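PurR transcriptional regulator (Vibrio parahaemolyticus, PDB 3D8U) probably acts as a LacI/PurR-type DNA-binding transcription factor, with a periplasmic-binding-protein-like core of the kind that usually senses a small effector. Local coordinates at residues B[4-9]-B[62-67]; B[8-13]-B[20-25]; B[110-115]-B[144-149]; B[188-193]-B[217-222]; B[231-236]-B[267-272]. One frame throughout, in Å; residues are numbered along the deposited sequence.

Contact 1: residues B[4-9]-B[62-67]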
# COMPACT_ATOMS: atom_id res chain seq x y z
N TYR B 4 18.51 8.83 -23.99
CA TYR B 4 18.08 7.44 -23.68
C TYR B 4 17.57 7.37 -22.24
O TYR B 4 18.28 7.73 -21.30
CB TYR B 4 19.23 6.46 -23.89
N SER B 5 16.32 6.91 -22.09
CA SER B 5 15.65 6.83 -20.80
C SER B 5 15.11 5.43 -20.54
O SER B 5 14.89 4.65 -21.48
CB SER B 5 14.50 7.84 -20.73
OG SER B 5 13.55 7.62 -21.76
N ILE B 6 14.88 5.12 -19.27
CA ILE B 6 14.64 3.74 -18.81
C ILE B 6 13.21 3.51 -18.26
O ILE B 6 12.71 4.28 -17.41
CB ILE B 6 15.75 3.31 -17.81
CG1 ILE B 6 15.54 1.88 -17.27
CG2 ILE B 6 15.89 4.32 -16.68
CD1 ILE B 6 14.54 1.76 -16.13
N ALA B 7 12.57 2.45 -18.74
CA ALA B 7 11.14 2.23 -18.49
C ALA B 7 10.84 1.03 -17.61
O ALA B 7 11.57 0.04 -17.60
CB ALA B 7 10.38 2.12 -19.82
N LEU B 8 9.75 1.15 -16.86
CA LEU B 8 9.37 0.14 -15.89
C LEU B 8 7.85 0.08 -15.75
O LEU B 8 7.20 1.10 -15.51
CB LEU B 8 10.03 0.44 -14.54
CG LEU B 8 9.44 -0.23 -13.31
CD1 LEU B 8 10.08 -1.57 -13.10
CD2 LEU B 8 9.68 0.66 -12.11
N ILE B 9 7.31 -1.12 -15.91
CA ILE B 9 5.88 -1.31 -15.83
C ILE B 9 5.53 -2.06 -14.55
O ILE B 9 5.79 -3.26 -14.42
CB ILE B 9 5.32 -2.01 -17.07
CG1 ILE B 9 5.84 -1.32 -18.34
CG2 ILE B 9 3.79 -2.03 -17.05
CD1 ILE B 9 5.42 -2.00 -19.64
N GLY B 62 17.01 0.65 -21.52
CA GLY B 62 16.47 -0.66 -21.21
C GLY B 62 15.14 -0.54 -20.50
O GLY B 62 14.75 0.54 -20.07
N VAL B 63 14.44 -1.66 -20.37
CA VAL B 63 13.15 -1.70 -19.70
C VAL B 63 13.11 -2.82 -18.66
O VAL B 63 13.72 -3.88 -18.86
CB VAL B 63 11.98 -1.83 -20.72
CG1 VAL B 63 12.28 -2.91 -21.76
CG2 VAL B 63 10.64 -2.07 -20.03
N VAL B 64 12.41 -2.59 -17.55
CA VAL B 64 12.37 -3.58 -16.47
C VAL B 64 10.93 -3.95 -16.11
O VAL B 64 10.08 -3.08 -15.95
CB VAL B 64 13.20 -3.12 -15.23
CG1 VAL B 64 13.09 -1.64 -15.03
CG2 VAL B 64 12.79 -3.86 -13.97
N LEU B 65 10.68 -5.26 -16.01
CA LEU B 65 9.33 -5.80 -15.90
C LEU B 65 9.15 -6.80 -14.76
O LEU B 65 10.05 -7.60 -14.48
CB LEU B 65 8.92 -6.49 -17.20
CG LEU B 65 8.88 -5.68 -18.49
CD1 LEU B 65 8.26 -6.54 -19.57
CD2 LEU B 65 8.10 -4.39 -18.32
N PHE B 66 7.98 -6.76 -14.14
CA PHE B 66 7.63 -7.71 -13.10
C PHE B 66 6.98 -8.94 -13.70
O PHE B 66 6.31 -8.85 -14.73
CB PHE B 66 6.69 -7.04 -12.11
CG PHE B 66 7.37 -6.08 -11.21
CD1 PHE B 66 7.51 -6.37 -9.85
CD2 PHE B 66 7.91 -4.90 -11.70
CE1 PHE B 66 8.16 -5.48 -8.99
CE2 PHE B 66 8.58 -4.01 -10.85
CZ PHE B 66 8.70 -4.31 -9.48
N GLY B 67 7.19 -10.09 -13.06
CA GLY B 67 6.59 -11.35 -13.49
C GLY B 67 7.23 -11.96 -14.72
O GLY B 67 7.86 -11.27 -15.53

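Contact 2: residues B[8-13]-B[20-25]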
# COMPACT_ATOMS: atom_id res chain seq x y z
N LEU B 8 9.75 1.15 -16.86
CA LEU B 8 9.37 0.14 -15.89
C LEU B 8 7.85 0.08 -15.75
O LEU B 8 7.20 1.10 -15.51
CB LEU B 8 10.03 0.44 -14.54
CG LEU B 8 9.44 -0.23 -13.31
CD1 LEU B 8 10.08 -1.57 -13.10
CD2 LEU B 8 9.68 0.66 -12.11
N ILE B 9 7.31 -1.12 -15.91
CA ILE B 9 5.88 -1.31 -15.83
C ILE B 9 5.53 -2.06 -14.55
O ILE B 9 5.79 -3.26 -14.42
CB ILE B 9 5.32 -2.01 -17.07
CG1 ILE B 9 5.84 -1.32 -18.34
CG2 ILE B 9 3.79 -2.03 -17.05
CD1 ILE B 9 5.42 -2.00 -19.64
N ILE B 10 4.95 -1.32 -13.62
CA ILE B 10 4.45 -1.83 -12.35
C ILE B 10 3.17 -2.64 -12.56
O ILE B 10 2.33 -2.26 -13.38
CB ILE B 10 4.20 -0.64 -11.37
CG1 ILE B 10 5.51 -0.15 -10.73
CG2 ILE B 10 3.16 -0.98 -10.30
CD1 ILE B 10 6.54 -1.25 -10.41
N PRO B 11 3.04 -3.76 -11.85
CA PRO B 11 1.82 -4.57 -11.90
C PRO B 11 0.74 -4.14 -10.91
O PRO B 11 -0.43 -4.15 -11.26
CB PRO B 11 2.33 -5.97 -11.56
CG PRO B 11 3.48 -5.74 -10.63
CD PRO B 11 4.05 -4.36 -10.95
N SER B 12 1.14 -3.79 -9.69
CA SER B 12 0.21 -3.26 -8.67
C SER B 12 0.84 -2.13 -7.88
O SER B 12 2.06 -2.06 -7.74
CB SER B 12 -0.29 -4.35 -7.71
OG SER B 12 -1.40 -5.04 -8.25
N LEU B 13 -0.01 -1.25 -7.37
CA LEU B 13 0.41 -0.18 -6.49
C LEU B 13 0.42 -0.72 -5.07
O LEU B 13 1.15 -0.22 -4.22
CB LEU B 13 -0.57 0.99 -6.60
N HIS B 20 7.96 -0.82 -1.91
CA HIS B 20 9.25 -0.59 -1.28
C HIS B 20 10.41 -0.56 -2.29
O HIS B 20 11.43 0.07 -2.05
CB HIS B 20 9.48 -1.60 -0.15
CG HIS B 20 8.47 -1.48 0.96
ND1 HIS B 20 7.19 -1.99 0.86
CD2 HIS B 20 8.55 -0.91 2.18
CE1 HIS B 20 6.53 -1.75 1.98
NE2 HIS B 20 7.33 -1.10 2.80
N PHE B 21 10.21 -1.22 -3.42
CA PHE B 21 11.19 -1.27 -4.50
C PHE B 21 11.38 0.09 -5.22
O PHE B 21 12.49 0.61 -5.29
CB PHE B 21 10.73 -2.35 -5.46
CG PHE B 21 11.49 -2.43 -6.73
CD1 PHE B 21 12.58 -3.29 -6.84
CD2 PHE B 21 11.10 -1.70 -7.83
CE1 PHE B 21 13.30 -3.38 -8.03
CE2 PHE B 21 11.80 -1.79 -9.02
CZ PHE B 21 12.91 -2.63 -9.12
N LEU B 22 10.29 0.66 -5.72
CA LEU B 22 10.31 1.91 -6.50
C LEU B 22 11.22 3.09 -6.08
O LEU B 22 11.92 3.64 -6.92
CB LEU B 22 8.89 2.43 -6.71
CG LEU B 22 8.34 2.44 -8.14
CD1 LEU B 22 8.64 3.75 -8.82
CD2 LEU B 22 8.89 1.28 -8.94
N PRO B 23 11.18 3.51 -4.79
CA PRO B 23 11.87 4.76 -4.49
C PRO B 23 13.40 4.64 -4.42
O PRO B 23 14.10 5.65 -4.58
CB PRO B 23 11.29 5.19 -3.13
CG PRO B 23 10.27 4.18 -2.77
CD PRO B 23 10.56 2.95 -3.58
N SER B 24 13.92 3.44 -4.19
CA SER B 24 15.37 3.26 -4.19
C SER B 24 15.81 2.82 -5.58
O SER B 24 16.99 2.90 -5.91
CB SER B 24 15.83 2.28 -3.11
OG SER B 24 15.64 0.93 -3.48
N PHE B 25 14.86 2.36 -6.38
CA PHE B 25 15.11 2.09 -7.78
C PHE B 25 15.10 3.41 -8.53
O PHE B 25 15.72 3.52 -9.58
CB PHE B 25 14.05 1.15 -8.35
CG PHE B 25 14.32 0.72 -9.78
CD1 PHE B 25 15.26 -0.26 -10.06
CD2 PHE B 25 13.63 1.30 -10.83
CE1 PHE B 25 15.51 -0.66 -11.37
CE2 PHE B 25 13.88 0.90 -12.15
CZ PHE B 25 14.83 -0.08 -12.41

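Contact 3: residues B[110-115]-B[144-149]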
# COMPACT_ATOMS: atom_id res chain seq x y z
N ALA B 110 10.33 -22.63 4.77
CA ALA B 110 11.16 -22.35 5.94
C ALA B 110 10.25 -21.87 7.06
O ALA B 110 10.32 -22.34 8.21
CB ALA B 110 12.23 -21.38 5.62
N CYS B 111 9.33 -20.99 6.68
CA CYS B 111 8.28 -20.58 7.57
C CYS B 111 7.49 -21.75 8.07
O CYS B 111 7.01 -21.75 9.20
CB CYS B 111 7.34 -19.62 6.86
SG CYS B 111 8.11 -18.08 6.61
N THR B 112 7.29 -22.76 7.24
CA THR B 112 6.46 -23.78 7.77
C THR B 112 7.20 -24.82 8.58
O THR B 112 6.64 -25.33 9.54
CB THR B 112 5.30 -24.23 6.88
OG1 THR B 112 5.00 -25.59 7.17
CG2 THR B 112 5.58 -24.05 5.42
N ARG B 113 8.49 -25.05 8.31
CA ARG B 113 9.27 -25.93 9.21
C ARG B 113 9.29 -25.28 10.60
O ARG B 113 9.31 -25.97 11.62
CB ARG B 113 10.72 -26.12 8.77
CG ARG B 113 10.96 -26.78 7.47
CD ARG B 113 12.43 -27.27 7.40
NE ARG B 113 12.82 -27.67 6.05
CZ ARG B 113 13.99 -28.22 5.69
NH1 ARG B 113 14.95 -28.49 6.59
NH2 ARG B 113 14.20 -28.51 4.41
N HIS B 114 9.29 -23.95 10.62
CA HIS B 114 9.37 -23.26 11.88
C HIS B 114 8.23 -23.71 12.81
O HIS B 114 8.50 -24.29 13.85
CB HIS B 114 9.39 -21.75 11.67
CG HIS B 114 9.34 -20.96 12.95
ND1 HIS B 114 10.13 -21.25 14.03
CD2 HIS B 114 8.59 -19.89 13.31
CE1 HIS B 114 9.88 -20.41 15.02
NE2 HIS B 114 8.94 -19.58 14.60
N LEU B 115 6.98 -23.48 12.41
CA LEU B 115 5.80 -23.99 13.12
C LEU B 115 5.97 -25.45 13.57
O LEU B 115 5.75 -25.81 14.73
CB LEU B 115 4.57 -23.90 12.22
CG LEU B 115 4.07 -22.50 11.83
CD1 LEU B 115 2.92 -22.56 10.87
CD2 LEU B 115 3.65 -21.68 13.01
N SER B 144 5.06 -28.96 0.86
CA SER B 144 6.29 -29.71 1.01
C SER B 144 6.57 -29.93 2.50
O SER B 144 6.53 -31.07 2.99
CB SER B 144 7.45 -28.96 0.35
OG SER B 144 8.54 -29.85 0.17
N ALA B 145 6.80 -28.84 3.21
CA ALA B 145 7.08 -28.90 4.64
C ALA B 145 6.15 -29.87 5.41
O ALA B 145 6.64 -30.62 6.29
CB ALA B 145 7.00 -27.52 5.23
N MSE B 146 4.85 -29.86 5.08
CA MSE B 146 3.88 -30.76 5.73
C MSE B 146 4.16 -32.22 5.38
O MSE B 146 4.48 -33.05 6.24
CB MSE B 146 2.47 -30.42 5.33
CG MSE B 146 2.04 -29.03 5.63
SE MSE B 146 1.98 -28.63 7.54
CE MSE B 146 0.36 -29.59 8.07
N ILE B 147 4.04 -32.53 4.09
CA ILE B 147 4.24 -33.90 3.60
C ILE B 147 5.54 -34.51 4.11
O ILE B 147 5.50 -35.58 4.70
CB ILE B 147 4.12 -33.98 2.05
CG1 ILE B 147 2.84 -33.30 1.58
CG2 ILE B 147 4.08 -35.40 1.62
CD1 ILE B 147 2.79 -32.95 0.12
N GLU B 148 6.66 -33.81 3.93
CA GLU B 148 7.99 -34.21 4.43
C GLU B 148 7.93 -34.67 5.89
O GLU B 148 8.68 -35.55 6.27
CB GLU B 148 8.97 -33.04 4.28
CG GLU B 148 10.36 -33.19 4.89
CD GLU B 148 11.35 -32.07 4.45
OE1 GLU B 148 12.36 -32.46 3.82
OE2 GLU B 148 11.13 -30.84 4.71
N ASN B 149 7.01 -34.12 6.67
CA ASN B 149 6.81 -34.58 8.05
C ASN B 149 5.60 -35.53 8.31
O ASN B 149 5.19 -35.69 9.46
CB ASN B 149 6.77 -33.38 9.02
CG ASN B 149 8.12 -32.65 9.15
OD1 ASN B 149 8.45 -31.75 8.37
ND2 ASN B 149 8.89 -33.03 10.17

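Contact 4: residues B[188-193]-B[217-222]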
# COMPACT_ATOMS: atom_id res chain seq x y z
N SER B 188 -0.25 -15.86 3.49
CA SER B 188 0.54 -15.41 2.38
C SER B 188 0.97 -13.94 2.51
O SER B 188 2.03 -13.55 1.97
CB SER B 188 -0.23 -15.59 1.09
OG SER B 188 -1.17 -14.56 0.96
N HIS B 189 0.17 -13.15 3.23
CA HIS B 189 0.26 -11.70 3.21
C HIS B 189 -0.01 -11.14 4.58
O HIS B 189 -0.73 -11.72 5.39
CB HIS B 189 -0.81 -11.10 2.31
CG HIS B 189 -0.48 -11.12 0.87
ND1 HIS B 189 -0.32 -12.29 0.16
CD2 HIS B 189 -0.29 -10.12 -0.01
CE1 HIS B 189 -0.05 -12.00 -1.10
NE2 HIS B 189 -0.02 -10.69 -1.23
N GLU B 190 0.50 -9.94 4.81
CA GLU B 190 0.40 -9.34 6.12
C GLU B 190 -1.01 -8.90 6.48
O GLU B 190 -1.41 -9.03 7.64
CB GLU B 190 1.38 -8.19 6.24
CG GLU B 190 1.76 -7.82 7.64
CD GLU B 190 2.44 -6.50 7.66
OE1 GLU B 190 1.99 -5.60 6.89
OE2 GLU B 190 3.42 -6.36 8.41
N GLU B 191 -1.76 -8.37 5.51
CA GLU B 191 -3.21 -8.07 5.72
C GLU B 191 -3.97 -9.30 6.20
O GLU B 191 -4.76 -9.24 7.13
CB GLU B 191 -3.87 -7.55 4.46
CG GLU B 191 -3.25 -6.29 3.96
CD GLU B 191 -2.53 -6.44 2.62
OE1 GLU B 191 -1.65 -7.34 2.44
OE2 GLU B 191 -2.87 -5.61 1.75
N ILE B 192 -3.68 -10.43 5.57
CA ILE B 192 -4.31 -11.68 5.91
C ILE B 192 -4.05 -12.07 7.37
O ILE B 192 -4.97 -12.39 8.12
CB ILE B 192 -3.82 -12.74 4.94
CG1 ILE B 192 -4.30 -12.36 3.54
CG2 ILE B 192 -4.26 -14.12 5.38
CD1 ILE B 192 -3.58 -13.03 2.39
N ALA B 193 -2.79 -12.01 7.77
CA ALA B 193 -2.40 -12.45 9.07
C ALA B 193 -3.00 -11.53 10.10
O ALA B 193 -3.23 -11.92 11.22
CB ALA B 193 -0.90 -12.40 9.17
N GLU B 217 5.20 -12.36 4.51
CA GLU B 217 5.72 -11.11 3.98
C GLU B 217 5.35 -10.00 4.92
O GLU B 217 4.49 -9.17 4.62
CB GLU B 217 5.18 -10.82 2.57
CG GLU B 217 5.95 -9.74 1.83
CD GLU B 217 5.14 -9.00 0.75
OE1 GLU B 217 3.89 -8.81 0.90
OE2 GLU B 217 5.78 -8.56 -0.26
N GLY B 218 5.97 -10.00 6.09
CA GLY B 218 5.70 -8.98 7.11
C GLY B 218 6.40 -7.65 6.89
O GLY B 218 7.36 -7.53 6.13
N SER B 219 5.89 -6.64 7.55
CA SER B 219 6.48 -5.33 7.56
C SER B 219 6.42 -4.90 9.02
O SER B 219 5.94 -5.65 9.87
CB SER B 219 5.62 -4.39 6.72
OG SER B 219 4.60 -3.76 7.50
N SER B 220 6.83 -3.67 9.30
CA SER B 220 6.69 -3.14 10.65
C SER B 220 5.25 -3.18 11.11
O SER B 220 4.97 -3.14 12.31
CB SER B 220 7.19 -1.70 10.68
OG SER B 220 6.36 -0.94 9.85
N MSE B 221 4.33 -3.28 10.16
CA MSE B 221 2.89 -3.30 10.47
C MSE B 221 2.58 -4.42 11.40
O MSE B 221 2.02 -4.21 12.46
CB MSE B 221 2.06 -3.40 9.19
CG MSE B 221 0.76 -4.11 9.34
SE MSE B 221 -0.75 -3.07 10.00
CE MSE B 221 -0.76 -1.58 8.70
N GLY B 222 3.01 -5.61 11.00
CA GLY B 222 2.77 -6.83 11.72
C GLY B 222 3.69 -6.90 12.89
O GLY B 222 3.32 -7.44 13.91

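Contact 5: residues B[231-236]-B[267-272]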
# COMPACT_ATOMS: atom_id res chain seq x y z
N SER B 231 7.23 -13.34 11.32
CA SER B 231 7.09 -13.29 9.90
C SER B 231 8.41 -13.20 9.16
O SER B 231 9.47 -12.92 9.73
CB SER B 231 6.32 -12.05 9.55
OG SER B 231 7.27 -11.10 9.15
N ALA B 232 8.29 -13.38 7.85
CA ALA B 232 9.41 -13.36 6.95
C ALA B 232 9.51 -11.98 6.38
O ALA B 232 8.50 -11.42 5.99
CB ALA B 232 9.18 -14.33 5.84
N GLU B 233 10.72 -11.43 6.32
CA GLU B 233 10.88 -10.08 5.81
C GLU B 233 11.83 -10.08 4.65
O GLU B 233 12.63 -10.99 4.52
CB GLU B 233 11.36 -9.15 6.91
CG GLU B 233 10.25 -8.86 7.91
CD GLU B 233 10.70 -7.89 8.95
OE1 GLU B 233 11.77 -7.28 8.77
OE2 GLU B 233 9.99 -7.72 9.95
N PHE B 234 11.73 -9.06 3.80
CA PHE B 234 12.57 -8.96 2.62
C PHE B 234 13.02 -7.52 2.53
O PHE B 234 12.43 -6.65 3.14
CB PHE B 234 11.79 -9.32 1.34
CG PHE B 234 11.04 -10.63 1.41
CD1 PHE B 234 11.61 -11.79 0.91
CD2 PHE B 234 9.76 -10.69 1.94
CE1 PHE B 234 10.92 -12.99 0.96
CE2 PHE B 234 9.07 -11.88 2.01
CZ PHE B 234 9.64 -13.03 1.51
N ASP B 235 14.07 -7.26 1.77
CA ASP B 235 14.60 -5.93 1.69
C ASP B 235 14.42 -5.45 0.26
O ASP B 235 15.32 -5.46 -0.55
CB ASP B 235 16.05 -5.95 2.17
CG ASP B 235 16.71 -4.58 2.17
OD1 ASP B 235 17.92 -4.58 2.46
OD2 ASP B 235 16.07 -3.51 1.88
N TYR B 236 13.22 -5.01 -0.05
CA TYR B 236 12.95 -4.58 -1.40
C TYR B 236 13.66 -3.28 -1.70
O TYR B 236 14.01 -3.04 -2.86
CB TYR B 236 11.45 -4.48 -1.67
CG TYR B 236 10.70 -5.78 -1.51
CD1 TYR B 236 11.08 -6.94 -2.21
CD2 TYR B 236 9.58 -5.86 -0.67
CE1 TYR B 236 10.38 -8.16 -2.06
CE2 TYR B 236 8.86 -7.07 -0.51
CZ TYR B 236 9.27 -8.21 -1.22
OH TYR B 236 8.55 -9.38 -1.06
N LYS B 267 12.18 -13.11 11.20
CA LYS B 267 11.87 -12.51 12.51
C LYS B 267 10.93 -13.36 13.39
O LYS B 267 9.70 -13.37 13.20
CB LYS B 267 11.21 -11.13 12.30
CG LYS B 267 12.03 -10.16 11.46
CD LYS B 267 13.44 -10.01 12.05
CE LYS B 267 14.39 -9.42 11.04
NZ LYS B 267 15.56 -8.81 11.78
N ARG B 268 11.50 -14.06 14.37
CA ARG B 268 10.72 -14.88 15.29
C ARG B 268 10.15 -13.97 16.35
O ARG B 268 10.92 -13.33 17.06
CB ARG B 268 11.61 -15.92 15.94
CG ARG B 268 12.28 -16.88 14.97
CD ARG B 268 13.72 -17.16 15.36
NE ARG B 268 14.17 -18.43 14.79
CZ ARG B 268 14.63 -18.59 13.54
NH1 ARG B 268 14.99 -19.79 13.12
NH2 ARG B 268 14.74 -17.54 12.72
N ARG B 269 8.83 -13.87 16.46
CA ARG B 269 8.18 -13.04 17.50
C ARG B 269 7.14 -13.83 18.28
O ARG B 269 7.20 -15.06 18.30
CB ARG B 269 7.53 -11.80 16.91
CG ARG B 269 8.18 -11.29 15.69
CD ARG B 269 7.47 -10.05 15.36
NE ARG B 269 7.65 -9.63 13.97
CZ ARG B 269 8.67 -8.90 13.54
NH1 ARG B 269 9.63 -8.52 14.38
NH2 ARG B 269 8.71 -8.56 12.26
N ALA B 270 6.18 -13.14 18.90
CA ALA B 270 5.27 -13.83 19.82
C ALA B 270 4.48 -14.94 19.15
O ALA B 270 4.44 -16.06 19.66
CB ALA B 270 4.36 -12.90 20.51
N SER B 271 3.89 -14.67 17.99
CA SER B 271 2.84 -15.54 17.48
C SER B 271 3.32 -16.96 17.12
O SER B 271 2.50 -17.80 16.68
CB SER B 271 2.20 -14.92 16.26
OG SER B 271 3.11 -14.96 15.18
N THR B 272 4.62 -17.23 17.28
CA THR B 272 5.10 -18.61 17.21
C THR B 272 5.92 -19.04 18.38
O THR B 272 6.63 -20.02 18.27
CB THR B 272 5.91 -18.96 15.93
OG1 THR B 272 7.14 -18.24 15.91
CG2 THR B 272 5.11 -18.67 14.69

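Contact 1: residues B[4-9]-B[62-67]
Ala7 and Val64 join two parallel strands directly: the Val64 N-H bonds to Ala7 O at 2.8 Å. One step back, Ala7 N donates to Gly62 O at 3.2 Å, with an angle of 161° at the hydrogen. The next bond, Ile9 N to Val64 O, is weak at 3.4 Å. Strands 6-9 and 63-66 run only 11° from parallel, as this bonding pattern requires.

Apolar contacts divide between the two faces. On one, Leu8 has CG anti to its backbone N (chi1 162°), and its CD1 branch lies 3.6 Å from Val64 CG1. The same CD1 meets the Phe66 ring at its edge, in plane, 3.6 Å from Phe66 CE2. Ile6 reaches Val64 CG1 with CD1, at 3.9 Å. On the opposite face, Ile9 and Leu65 lie side by side and point the same way, Ile9 CG1 standing 3.8 Å from Leu65 CD2.

Both strands are interior to the five-stranded parallel sheet, flanked by 36-40 and 85-88. Helix 16-32 covers the Leu8-Val64 face through Leu22 and Phe25, while helix 45-56 packs on Ile9 and Leu65.

Contact 2: residues B[8-13]-B[20-25]
Leu8 and Leu22 meet methyl to methyl, and their side chains slide past each other in opposite directions. The touching atoms are Leu8 CD2 and Leu22 CD2, 3.3 Å apart in a model whose resolution gives such closeness little weight. Every contact between 8-13 and 20-25 is of this apolar kind, which suits a strand and a helix whose backbones stay well separated: their axes come no nearer than 11.5 Å, and only side chains bridge the interval.

Among the aliphatic groups, Leu22 CD2 is the common point. Besides Leu8 it receives Ile10 CD1 at 3.8 Å, the Ile10 side chain crossing that of Leu22 at a slant. Ile10 has CG1 anti to its carbonyl carbon (chi1 -79°), and its CD1 makes the approach.

The aromatic contacts are looser. The two branches of Leu8 are shared out: CD1 lies 4.4 Å from Phe21 CE2, and CD2 lies 4.2 Å from Phe25 CD2. Within the helix, Leu22 CD2 also sits in the plane of the Phe21 ring, at its edge. Phe25 N still bonds to Phe21 O, at 3.1 Å, although the helix kinks at Pro23, whose nitrogen carries no hydrogen.

Strand 6-10 and helix 16-32 are the first two elements of a beta-alpha-beta unit completed by strand 36-40, and the 159° between the segments 8-10 and 20-25 fits a helix running back along the sheet. Helix 236-251 also packs on Phe21 and Phe25 through Ala243, and Tyr40 of the second subunit touches Leu22.

Contact 3: residues B[110-115]-B[144-149]
Thr112 and Ala145 bring together two neighbouring helices, 104-117 and 133-148, which pack on the four-stranded parallel sheet of the periplasmic-binding-protein-like domain. Their short segments run at 43° to each other with axes 9.1 Å apart. The backbones come nearest at Arg113 and Ala145, whose CA atoms are 5.9 Å apart; here the alanine presents only a methyl group, and the arginine side chain leads off to the outside.

The buried part of the contact centres on the Ala145 methyl. Thr112 faces it with both branches, OG1 at 3.4 Å from Ala145 CB and CG2 at 3.8 Å from the same atom. Thr112 OG1 is anti to its backbone N (chi1 151°), on the carbonyl side. It also lies 4.3 Å from the selenium of Met146, a selenomethionine. Below this level Leu115 and Met146 both reach Val123 of strand 123-128, so the two helices share one strand as their floor.

At the exposed side of the contact, packing gives way to charge. Arg113 and Glu148 extend from their helices and cross at a slant, pairing in a long salt bridge of 3.8 Å between Arg113 NE and Glu148 OE2. No N-H points at the oxygen, so the attraction is electrostatic and probably modest: Glu148 OE2 lies over one face of the Arg113 guanidinium, 4.0 Å from CZ, with the carboxylate plane turned 89° from that of the guanidinium.

Contact 4: residues B[188-193]-B[217-222]
Glu190 carries this contact, reaching from the first turn of helix 190-203 to the start of helix 220-223. Its CB rests 3.6 Å from Glu217 O. CG, anti to the backbone N (chi1 -158°), passes Gly218 CA at 4.1 Å, and the chain stays extended as CD comes beside Met221 CG. Of the two carboxylate oxygens, OE1 turns toward the CB and CG atoms of Met221, a selenomethionine, and has Lys16 as a weak, long-range ion partner.

OE2 takes the hydrogen bonds, three in all. Ser219 N donates at 2.6 Å and Gly222 N at 2.7 Å, one from each side of the carboxylate plane, both about 60° out of it. Ser219 OG, 3.0 Å away, donates to the syn lone pair of OE2. Three donors fix the rotation of the carboxylate.

Ser219 is the N-cap of helix 220-223, and its OG probably also caps Met221 N, whose position is less sure. A buried carboxylate from one helix thus supplements the N-cap of another. Both helices begin after parallel strands, 184-187 and 212-215, at the C-terminal edge of the sheet, the edge that faces the interdomain cleft in periplasmic-binding-protein folds.

Contact 5: residues B[231-236]-B[267-272]
The Arg269 guanidinium has Lys267 CB over one face, 3.4 Å above the plane and offset toward the rim, while at its edge, in plane, lies Glu233 OE2. This edge contact is a salt bridge of 2.8 Å between Arg269 NH2 and Glu233 OE2. Its hydrogen bond is weak, bent to 127° at the hydrogen, and the two flat groups are turned 40° from each other.

The Glu233 and Arg269 side chains cross at about a right angle, and so do those of Glu233 and Lys267. Glu233 OE2 also meets the aliphatic part of the lysine, 3.5 Å from Lys267 CG, so methylene packing accompanies the charge pair. Lys267 NZ is farther off, 5.1 Å from Glu233 OE1, where a weak attraction is possible. A second partner holds the arginine: its NE donates to Leu229 O.

Ser231 and Lys267 form an antiparallel hydrogen-bonded pair, in which Ser231 N donates to Lys267 O at 3.1 Å. The pair belongs to the two-stranded sheet 231-233/265-267. Ala232 links it by backbone bonds to Cys215 and Gly218 and packs on Val107 and Cys111 of helix 104-117; beyond it, Tyr236 opens helix 236-251, against helix 16-32.

Overall arrangement
Contacts 1 and 2 start from the same strand, 6-10, and lie in the five-stranded sheet domain, their centres 10 Å apart. Contacts 3, 4 and 5 follow later in the chain and belong to the four-stranded sheet domain; contact 3 is about 37 Å from contact 1, centre to centre. Contact 5 ties the second group together: Ala232 O accepts from Gly218 N of contact 4, and Thr272 OG1 pairs with His114 NE2 of contact 3. It also touches contact 2, where Tyr236 packs on His20, so 231-236 spans the domains. Contacts 2 and 4 both touch the second subunit. This two-domain layout is that of LacI-family effector cores.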